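Local structure of NAD-dependent formate dehydrogenase gamma subunit (Cupriavidus necator, 6VW7) at residues Ala79-Ala89 and Gly119-Leu129; Leu100-Leu108 and Val148-Val157. The protein carries a [2Fe-2S] cluster in a thioredoxin-like domain of the NAD-dependent formate dehydrogenase and probably takes part in electron transfer between formate and NAD. All coordinates share one frame; numbering follows the deposited sequence.

Interaction 1 (Ala79-Ala89 and Gly119-Leu129); sequences AGRHVVQVCRA and GQVTLEPVYCL. With FES (Fe2/s2 (inorganic) cluster), chain E.
Cys87 and Cys128 show how a thioredoxin-like ferredoxin sheet can present a metal cluster: Cys87 closes one strand and Cys128 follows two residues after the end of its parallel neighbour. A first torsion of -179° carries Cys87 SG away from its own N and on to FE1, 2.4 Å off, while Cys128 SG holds FE2; Cys92 is the second protein ligand of FE1 and Cys132 that of FE2. Cys87 SG also accepts from Ala89 N at 3.4 Å and, weakly, from Cys128 N. Residues 82-87 and 121-126 pair through backbone hydrogen bonds. On the face shared with Cys87, Val126 CG1 lies 3.6 Å from Cys87 CA, and Gln85 crosses Val126 at about a right angle, its OE1 taking a hydrogen bond from a water that also donates to Pro125 O. On the other face, Val84 CG2 meets Val121 CG1 at 3.7 Å and Val86 CG2 meets Leu123 CD1. At the far end Gly80 N donates to Thr122 OG1 (2.7 Å), which also bonds Thr115. Arg88 runs beside Pro125 and Tyr127, its guanidinium turned 71° from the phenol ring, and forms a salt bridge with Glu436 of the beta subunit. The two N-H groups at Cys87 SG, one bonding weakly, would be expected to stabilise charge on the sulfur and may favour the reduced cluster.

Interaction 2 (Leu100-Leu108 and Val148-Val157); sequences LAEHAQRAL and VDARRFDALV
His103 NE2 donates to Asp154 OD1 at 2.8 Å, a His-carboxylate hydrogen bond joining two helices packed on one face of the thioredoxin-like sheet. OD1 is met on its syn side but well out of the carboxylate plane, the ring and carboxylate planes being 38° apart. Ala150 CB, one turn before Asp154, sits over the centre of the imidazole face, 3.6 Å from the centroid: a CH-pi contact that, with the bond at the ring edge, limits how the imidazole can turn. Deeper in the interface Phe153 is a knob in a hole formed by Leu100, His103, Ala104 and Leu108. Its CG is anti to the backbone N (chi1 -175°), which sends the ring across to the opposing helix. There the ring lies between Ala104 CB on one face and Val157 CG2 on the other, whereas Leu108 CD1 comes to the ring edge, 3.8 Å from Phe153 CZ, and Leu100 CD1 touches Phe153 CB. The short segments make an angle of 40°, with their axes 10.2 Å apart. Asp149 N-caps the second helix, its OD1 accepting from Arg152 N at 2.8 Å. At the C-terminal end of the first helix, Leu108 CD2 rests 3.9 Å from Val157 CG1.

How the interactions relate
Interaction 1 pairs two strands of the mixed sheet, and interaction 2 packs two helices over one face of it; their segments alternate along the chain. They meet in one largely hydrophobic layer: Val84 and Val86 touch Phe153 and Leu100, respectively, while Val121 and Leu123 touch Leu108 and the aliphatic part of Gln105, respectively. The centre of interaction 1 lies about 7 Å from the centre of the chain and that of interaction 2 about 19 Å, yet the inner side chains of the helix pair are still buried. Interaction 1 is a ladder of backbone bonds ending in cluster ligands and in contacts with the beta subunit; interaction 2 relies on interlocking side chains with a His-Asp bond toward its outer side, and no other protein chain of the assembly touches it.

Interaction 1 (Ala79-Ala89 and Gly119-Leu129)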
loop_
_atom_site.group_PDB
_atom_site.type_symbol
_atom_site.label_atom_id
_atom_site.label_comp_id
_atom_site.label_asym_id
_atom_site.label_seq_id
_atom_site.Cartn_x
_atom_site.Cartn_y
_atom_site.Cartn_z
ATOM N N ALA A 79 13.257 -0.790 22.467
ATOM C CA ALA A 79 12.406 0.388 22.472
ATOM C C ALA A 79 11.707 0.480 23.825
ATOM O O ALA A 79 11.834 -0.404 24.670
ATOM C CB ALA A 79 11.398 0.330 21.328
ATOM N N GLY A 80 10.952 1.553 24.040
ATOM C CA GLY A 80 10.113 1.626 25.225
ATOM C C GLY A 80 9.020 0.583 25.172
ATOM O O GLY A 80 8.999 -0.220 24.236
ATOM N N ARG A 81 8.109 0.572 26.155
ATOM C CA ARG A 81 7.056 -0.444 26.171
ATOM C C ARG A 81 6.215 -0.391 24.897
ATOM O O ARG A 81 5.863 -1.437 24.339
ATOM C CB ARG A 81 6.171 -0.271 27.411
ATOM C CG ARG A 81 5.540 -1.571 27.997
ATOM C CD ARG A 81 4.871 -2.414 26.914
ATOM N NE ARG A 81 3.883 -3.385 27.371
ATOM C CZ ARG A 81 3.189 -4.166 26.543
ATOM N NH1 ARG A 81 3.385 -4.090 25.229
ATOM N NH2 ARG A 81 2.301 -5.025 27.026
ATOM N N HIS A 82 5.886 0.811 24.417
ATOM C CA HIS A 82 5.054 0.980 23.230
ATOM C C HIS A 82 5.776 1.844 22.203
ATOM O O HIS A 82 6.309 2.906 22.544
ATOM C CB HIS A 82 3.717 1.624 23.593
ATOM C CG HIS A 82 2.950 0.869 24.628
ATOM N ND1 HIS A 82 2.269 -0.293 24.342
ATOM C CD2 HIS A 82 2.759 1.107 25.946
ATOM C CE1 HIS A 82 1.696 -0.745 25.443
ATOM N NE2 HIS A 82 1.978 0.086 26.431
ATOM N N VAL A 83 5.794 1.389 20.953
ATOM C CA VAL A 83 6.297 2.174 19.832
ATOM C C VAL A 83 5.093 2.822 19.165
ATOM O O VAL A 83 4.245 2.134 18.580
ATOM C CB VAL A 83 7.089 1.323 18.829
ATOM C CG1 VAL A 83 7.532 2.190 17.660
ATOM C CG2 VAL A 83 8.288 0.685 19.493
ATOM N N VAL A 84 5.012 4.139 19.262
ATOM C CA VAL A 84 3.946 4.919 18.648
ATOM C C VAL A 84 4.511 5.518 17.366
ATOM O O VAL A 84 5.431 6.338 17.427
ATOM C CB VAL A 84 3.442 6.019 19.593
ATOM C CG1 VAL A 84 2.355 6.841 18.914
ATOM C CG2 VAL A 84 2.935 5.416 20.883
ATOM N N GLN A 85 3.997 5.083 16.208
ATOM C CA GLN A 85 4.406 5.597 14.900
ATOM C C GLN A 85 3.398 6.632 14.425
ATOM O O GLN A 85 2.202 6.333 14.334
ATOM C CB GLN A 85 4.518 4.480 13.859
ATOM C CG GLN A 85 5.477 3.367 14.241
ATOM C CD GLN A 85 5.442 2.225 13.246
ATOM O OE1 GLN A 85 5.906 2.367 12.127
ATOM N NE2 GLN A 85 4.903 1.087 13.655
ATOM N N VAL A 86 3.881 7.833 14.115
ATOM C CA VAL A 86 3.066 8.928 13.595
ATOM C C VAL A 86 3.408 9.114 12.118
ATOM O O VAL A 86 4.570 9.355 11.764
ATOM C CB VAL A 86 3.307 10.225 14.385
ATOM C CG1 VAL A 86 2.467 11.383 13.817
ATOM C CG2 VAL A 86 3.039 9.995 15.878
ATOM N N CYS A 87 2.400 9.015 11.256
ATOM C CA CYS A 87 2.651 9.169 9.830
ATOM C C CYS A 87 3.007 10.612 9.498
ATOM O O CYS A 87 2.351 11.548 9.963
ATOM C CB CYS A 87 1.447 8.732 9.002
ATOM S SG CYS A 87 1.828 8.904 7.234
ATOM N N ARG A 88 4.070 10.779 8.709
ATOM C CA ARG A 88 4.587 12.079 8.313
ATOM C C ARG A 88 4.453 12.344 6.821
ATOM O O ARG A 88 4.938 13.376 6.342
ATOM C CB ARG A 88 6.057 12.205 8.721
ATOM C CG ARG A 88 6.329 12.318 10.224
ATOM C CD ARG A 88 7.755 12.842 10.395
ATOM N NE ARG A 88 7.958 14.054 9.596
ATOM C CZ ARG A 88 9.074 14.333 8.916
ATOM N NH1 ARG A 88 10.110 13.497 8.939
ATOM N NH2 ARG A 88 9.155 15.457 8.210
ATOM N N ALA A 89 3.834 11.438 6.072
ATOM C CA ALA A 89 3.814 11.512 4.619
ATOM C C ALA A 89 2.658 12.391 4.130
ATOM O O ALA A 89 1.852 12.902 4.915
ATOM C CB ALA A 89 3.742 10.108 4.022
ATOM N N GLY A 119 10.070 5.619 30.043
ATOM C CA GLY A 119 10.254 4.433 29.225
ATOM C C GLY A 119 9.000 3.795 28.664
ATOM O O GLY A 119 9.070 2.662 28.171
ATOM N N GLN A 120 7.855 4.476 28.710
ATOM C CA GLN A 120 6.603 3.858 28.281
ATOM C C GLN A 120 6.364 3.963 26.780
ATOM O O GLN A 120 5.769 3.053 26.186
ATOM C CB GLN A 120 5.422 4.486 29.028
ATOM C CG GLN A 120 5.301 4.014 30.469
ATOM C CD GLN A 120 5.405 2.508 30.591
ATOM O OE1 GLN A 120 4.532 1.774 30.125
ATOM N NE2 GLN A 120 6.490 2.039 31.199
ATOM N N VAL A 121 6.824 5.035 26.143
ATOM C CA VAL A 121 6.524 5.297 24.742
ATOM C C VAL A 121 7.816 5.614 24.005
ATOM O O VAL A 121 8.626 6.420 24.477
ATOM C CB VAL A 121 5.517 6.454 24.582
ATOM C CG1 VAL A 121 5.445 6.917 23.113
ATOM C CG2 VAL A 121 4.148 6.034 25.069
ATOM N N THR A 122 8.010 4.971 22.857
ATOM C CA THR A 122 9.012 5.374 21.874
ATOM C C THR A 122 8.278 5.997 20.693
ATOM O O THR A 122 7.401 5.360 20.097
ATOM C CB THR A 122 9.860 4.185 21.415
ATOM O OG1 THR A 122 10.683 3.733 22.501
ATOM C CG2 THR A 122 10.745 4.573 20.241
ATOM N N LEU A 123 8.639 7.233 20.362
ATOM C CA LEU A 123 8.009 7.987 19.283
ATOM C C LEU A 123 8.825 7.818 18.003
ATOM O O LEU A 123 10.017 8.140 17.980
ATOM C CB LEU A 123 7.902 9.461 19.666
ATOM C CG LEU A 123 7.206 10.396 18.683
ATOM C CD1 LEU A 123 5.757 9.986 18.530
ATOM C CD2 LEU A 123 7.324 11.819 19.195
ATOM N N GLU A 124 8.190 7.299 16.949
ATOM C CA GLU A 124 8.837 7.049 15.666
ATOM C C GLU A 124 8.028 7.648 14.525
ATOM O O GLU A 124 6.791 7.619 14.561
ATOM C CB GLU A 124 8.997 5.542 15.414
ATOM C CG GLU A 124 9.901 4.816 16.398
ATOM C CD GLU A 124 11.377 4.933 16.049
ATOM O OE1 GLU A 124 11.733 5.655 15.087
ATOM O OE2 GLU A 124 12.188 4.289 16.747
ATOM N N PRO A 125 8.685 8.169 13.487
ATOM C CA PRO A 125 7.954 8.530 12.276
ATOM C C PRO A 125 7.738 7.293 11.420
ATOM O O PRO A 125 8.488 6.316 11.484
ATOM C CB PRO A 125 8.884 9.541 11.589
ATOM C CG PRO A 125 10.259 9.032 11.936
ATOM C CD PRO A 125 10.138 8.345 13.312
ATOM N N VAL A 126 6.668 7.326 10.645
ATOM C CA VAL A 126 6.425 6.342 9.600
ATOM C C VAL A 126 5.968 7.115 8.373
ATOM O O VAL A 126 5.405 8.208 8.488
ATOM C CB VAL A 126 5.387 5.280 10.040
ATOM C CG1 VAL A 126 4.042 5.932 10.363
ATOM C CG2 VAL A 126 5.242 4.169 8.993
ATOM N N TYR A 127 6.259 6.573 7.190
ATOM C CA TYR A 127 5.980 7.254 5.926
ATOM C C TYR A 127 4.911 6.464 5.173
ATOM O O TYR A 127 5.201 5.622 4.318
ATOM C CB TYR A 127 7.296 7.446 5.131
ATOM C CG TYR A 127 8.220 8.339 5.944
ATOM C CD1 TYR A 127 8.029 9.716 5.977
ATOM C CD2 TYR A 127 9.214 7.796 6.752
ATOM C CE1 TYR A 127 8.834 10.537 6.768
ATOM C CE2 TYR A 127 10.033 8.609 7.532
ATOM C CZ TYR A 127 9.836 9.967 7.542
ATOM O OH TYR A 127 10.648 10.758 8.331
ATOM N N CYS A 128 3.655 6.742 5.540
ATOM C CA CYS A 128 2.417 6.151 5.028
ATOM C C CYS A 128 2.120 4.780 5.637
ATOM O O CYS A 128 2.935 3.852 5.584
ATOM C CB CYS A 128 2.434 6.059 3.499
ATOM S SG CYS A 128 0.847 5.597 2.819
ATOM N N LEU A 129 0.932 4.655 6.218
ATOM C CA LEU A 129 0.426 3.388 6.727
ATOM C C LEU A 129 -0.642 2.788 5.824
ATOM O O LEU A 129 -1.328 1.842 6.232
ATOM C CB LEU A 129 -0.131 3.578 8.135
ATOM C CG LEU A 129 0.937 3.956 9.167
ATOM C CD1 LEU A 129 0.320 4.598 10.426
ATOM C CD2 LEU A 129 1.741 2.710 9.525
HETATM FE FE1 FES E . -0.301 8.823 6.151
HETATM FE FE2 FES E . -0.730 7.322 3.952
HETATM S S1 FES E . -1.347 6.861 6.050
HETATM S S2 FES E . 0.124 9.399 4.090
HETATM O O HOH W 1 8.286 3.633 11.413
#

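Interaction 2 (Leu100-Leu108 and Val148-Val157)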
loop_
_atom_site.group_PDB
_atom_site.type_symbol
_atom_site.label_atom_id
_atom_site.label_comp_id
_atom_site.label_asym_id
_atom_site.label_seq_id
_atom_site.Cartn_x
_atom_site.Cartn_y
_atom_site.Cartn_z
ATOM N N LEU A 100 0.148 17.531 14.476
ATOM C CA LEU A 100 0.066 16.374 15.359
ATOM C C LEU A 100 1.450 15.944 15.825
ATOM O O LEU A 100 1.636 15.598 16.999
ATOM C CB LEU A 100 -0.646 15.221 14.650
ATOM C CG LEU A 100 -0.682 13.887 15.407
ATOM C CD1 LEU A 100 -1.487 13.984 16.704
ATOM C CD2 LEU A 100 -1.229 12.778 14.514
ATOM N N ALA A 101 2.435 15.963 14.916
ATOM C CA ALA A 101 3.803 15.597 15.283
ATOM C C ALA A 101 4.401 16.591 16.275
ATOM O O ALA A 101 5.141 16.200 17.186
ATOM C CB ALA A 101 4.673 15.499 14.033
ATOM N N GLU A 102 4.106 17.880 16.108
ATOM C CA GLU A 102 4.577 18.864 17.074
ATOM C C GLU A 102 3.926 18.638 18.427
ATOM O O GLU A 102 4.593 18.703 19.467
ATOM C CB GLU A 102 4.275 20.279 16.587
ATOM C CG GLU A 102 4.968 20.679 15.309
ATOM C CD GLU A 102 4.283 21.858 14.637
ATOM O OE1 GLU A 102 4.566 22.123 13.446
ATOM O OE2 GLU A 102 3.447 22.512 15.302
ATOM N N HIS A 103 2.617 18.374 18.435
ATOM C CA HIS A 103 1.928 18.127 19.696
ATOM C C HIS A 103 2.453 16.874 20.378
ATOM O O HIS A 103 2.658 16.861 21.596
ATOM C CB HIS A 103 0.423 18.001 19.482
ATOM C CG HIS A 103 -0.301 17.538 20.706
ATOM N ND1 HIS A 103 -0.488 18.349 21.804
ATOM C CD2 HIS A 103 -0.837 16.337 21.030
ATOM C CE1 HIS A 103 -1.128 17.676 22.745
ATOM N NE2 HIS A 103 -1.352 16.452 22.301
ATOM N N ALA A 104 2.657 15.803 19.607
ATOM C CA ALA A 104 3.096 14.546 20.195
ATOM C C ALA A 104 4.406 14.720 20.950
ATOM O O ALA A 104 4.578 14.164 22.041
ATOM C CB ALA A 104 3.239 13.480 19.110
ATOM N N GLN A 105 5.324 15.514 20.404
ATOM C CA GLN A 105 6.604 15.730 21.070
ATOM C C GLN A 105 6.438 16.570 22.332
ATOM O O GLN A 105 7.093 16.309 23.346
ATOM C CB GLN A 105 7.579 16.390 20.099
ATOM C CG GLN A 105 8.021 15.455 18.984
ATOM C CD GLN A 105 8.735 16.176 17.858
ATOM O OE1 GLN A 105 9.952 16.349 17.884
ATOM N NE2 GLN A 105 7.972 16.600 16.857
ATOM N N ARG A 106 5.547 17.567 22.302
ATOM C CA ARG A 106 5.277 18.335 23.516
ATOM C C ARG A 106 4.598 17.474 24.576
ATOM O O ARG A 106 4.964 17.530 25.753
ATOM C CB ARG A 106 4.442 19.577 23.188
ATOM C CG ARG A 106 5.197 20.627 22.372
ATOM C CD ARG A 106 4.408 21.928 22.170
ATOM N NE ARG A 106 3.024 21.707 21.756
ATOM C CZ ARG A 106 2.584 21.879 20.512
ATOM N NH1 ARG A 106 3.418 22.286 19.563
ATOM N NH2 ARG A 106 1.309 21.654 20.214
ATOM N N ALA A 107 3.607 16.674 24.180
ATOM C CA ALA A 107 2.870 15.879 25.155
ATOM C C ALA A 107 3.743 14.776 25.745
ATOM O O ALA A 107 3.623 14.445 26.930
ATOM C CB ALA A 107 1.617 15.288 24.511
ATOM N N LEU A 108 4.627 14.197 24.935
ATOM C CA LEU A 108 5.519 13.143 25.402
ATOM C C LEU A 108 6.845 13.664 25.943
ATOM O O LEU A 108 7.534 12.932 26.656
ATOM C CB LEU A 108 5.780 12.148 24.269
ATOM C CG LEU A 108 4.516 11.440 23.781
ATOM C CD1 LEU A 108 4.795 10.673 22.499
ATOM C CD2 LEU A 108 3.957 10.517 24.862
ATOM N N VAL A 148 -6.513 11.312 13.740
ATOM C CA VAL A 148 -5.903 11.571 15.039
ATOM C C VAL A 148 -5.604 13.061 15.176
ATOM O O VAL A 148 -4.822 13.626 14.405
ATOM C CB VAL A 148 -4.635 10.732 15.241
ATOM C CG1 VAL A 148 -4.019 11.022 16.621
ATOM C CG2 VAL A 148 -4.941 9.257 15.074
ATOM N N ASP A 149 -6.211 13.695 16.170
ATOM C CA ASP A 149 -5.882 15.057 16.551
ATOM C C ASP A 149 -5.251 15.045 17.945
ATOM O O ASP A 149 -4.994 13.979 18.523
ATOM C CB ASP A 149 -7.133 15.936 16.470
ATOM C CG ASP A 149 -8.227 15.493 17.434
ATOM O OD1 ASP A 149 -8.002 14.558 18.244
ATOM O OD2 ASP A 149 -9.326 16.083 17.366
ATOM N N ALA A 150 -4.994 16.237 18.488
ATOM C CA ALA A 150 -4.298 16.328 19.769
ATOM C C ALA A 150 -5.081 15.633 20.876
ATOM O O ALA A 150 -4.498 14.923 21.710
ATOM C CB ALA A 150 -4.046 17.795 20.122
ATOM N N ARG A 151 -6.405 15.805 20.891
ATOM C CA ARG A 151 -7.213 15.145 21.912
ATOM C C ARG A 151 -7.112 13.629 21.789
ATOM O O ARG A 151 -6.787 12.940 22.765
ATOM C CB ARG A 151 -8.668 15.609 21.820
ATOM N N ARG A 152 -7.362 13.085 20.590
ATOM C CA ARG A 152 -7.332 11.633 20.440
ATOM C C ARG A 152 -5.948 11.066 20.712
ATOM O O ARG A 152 -5.831 9.958 21.247
ATOM C CB ARG A 152 -7.811 11.222 19.045
ATOM C CG ARG A 152 -9.284 11.531 18.788
ATOM C CD ARG A 152 -9.790 10.867 17.508
ATOM N NE ARG A 152 -10.335 11.849 16.569
ATOM C CZ ARG A 152 -11.605 11.891 16.166
ATOM N NH1 ARG A 152 -12.474 10.991 16.608
ATOM N NH2 ARG A 152 -12.002 12.823 15.306
ATOM N N PHE A 153 -4.889 11.799 20.350
ATOM C CA PHE A 153 -3.540 11.337 20.660
ATOM C C PHE A 153 -3.347 11.182 22.163
ATOM O O PHE A 153 -2.930 10.118 22.637
ATOM C CB PHE A 153 -2.495 12.292 20.085
ATOM C CG PHE A 153 -1.075 11.810 20.262
ATOM C CD1 PHE A 153 -0.499 10.941 19.348
ATOM C CD2 PHE A 153 -0.321 12.212 21.357
ATOM C CE1 PHE A 153 0.802 10.491 19.524
ATOM C CE2 PHE A 153 0.980 11.767 21.530
ATOM C CZ PHE A 153 1.540 10.907 20.612
ATOM N N ASP A 154 -3.655 12.232 22.931
ATOM C CA ASP A 154 -3.500 12.149 24.382
ATOM C C ASP A 154 -4.340 11.020 24.958
ATOM O O ASP A 154 -3.906 10.330 25.887
ATOM C CB ASP A 154 -3.880 13.476 25.041
ATOM C CG ASP A 154 -2.962 14.612 24.640
ATOM O OD1 ASP A 154 -1.914 14.340 24.011
ATOM O OD2 ASP A 154 -3.280 15.774 24.974
ATOM N N ALA A 155 -5.543 10.816 24.416
ATOM C CA ALA A 155 -6.399 9.734 24.891
ATOM C C ALA A 155 -5.742 8.378 24.665
ATOM O O ALA A 155 -5.688 7.543 25.574
ATOM C CB ALA A 155 -7.761 9.797 24.203
ATOM N N LEU A 156 -5.222 8.141 23.458
ATOM C CA LEU A 156 -4.644 6.832 23.179
ATOM C C LEU A 156 -3.348 6.608 23.957
ATOM O O LEU A 156 -3.055 5.475 24.356
ATOM C CB LEU A 156 -4.452 6.650 21.669
ATOM C CG LEU A 156 -3.303 7.280 20.881
ATOM C CD1 LEU A 156 -2.071 6.390 20.893
ATOM C CD2 LEU A 156 -3.755 7.528 19.447
ATOM N N VAL A 157 -2.575 7.668 24.201
ATOM C CA VAL A 157 -1.379 7.540 25.030
ATOM C C VAL A 157 -1.766 7.255 26.480
ATOM O O VAL A 157 -1.115 6.456 27.171
ATOM C CB VAL A 157 -0.512 8.807 24.894
ATOM C CG1 VAL A 157 0.565 8.850 25.971
ATOM C CG2 VAL A 157 0.105 8.879 23.489
#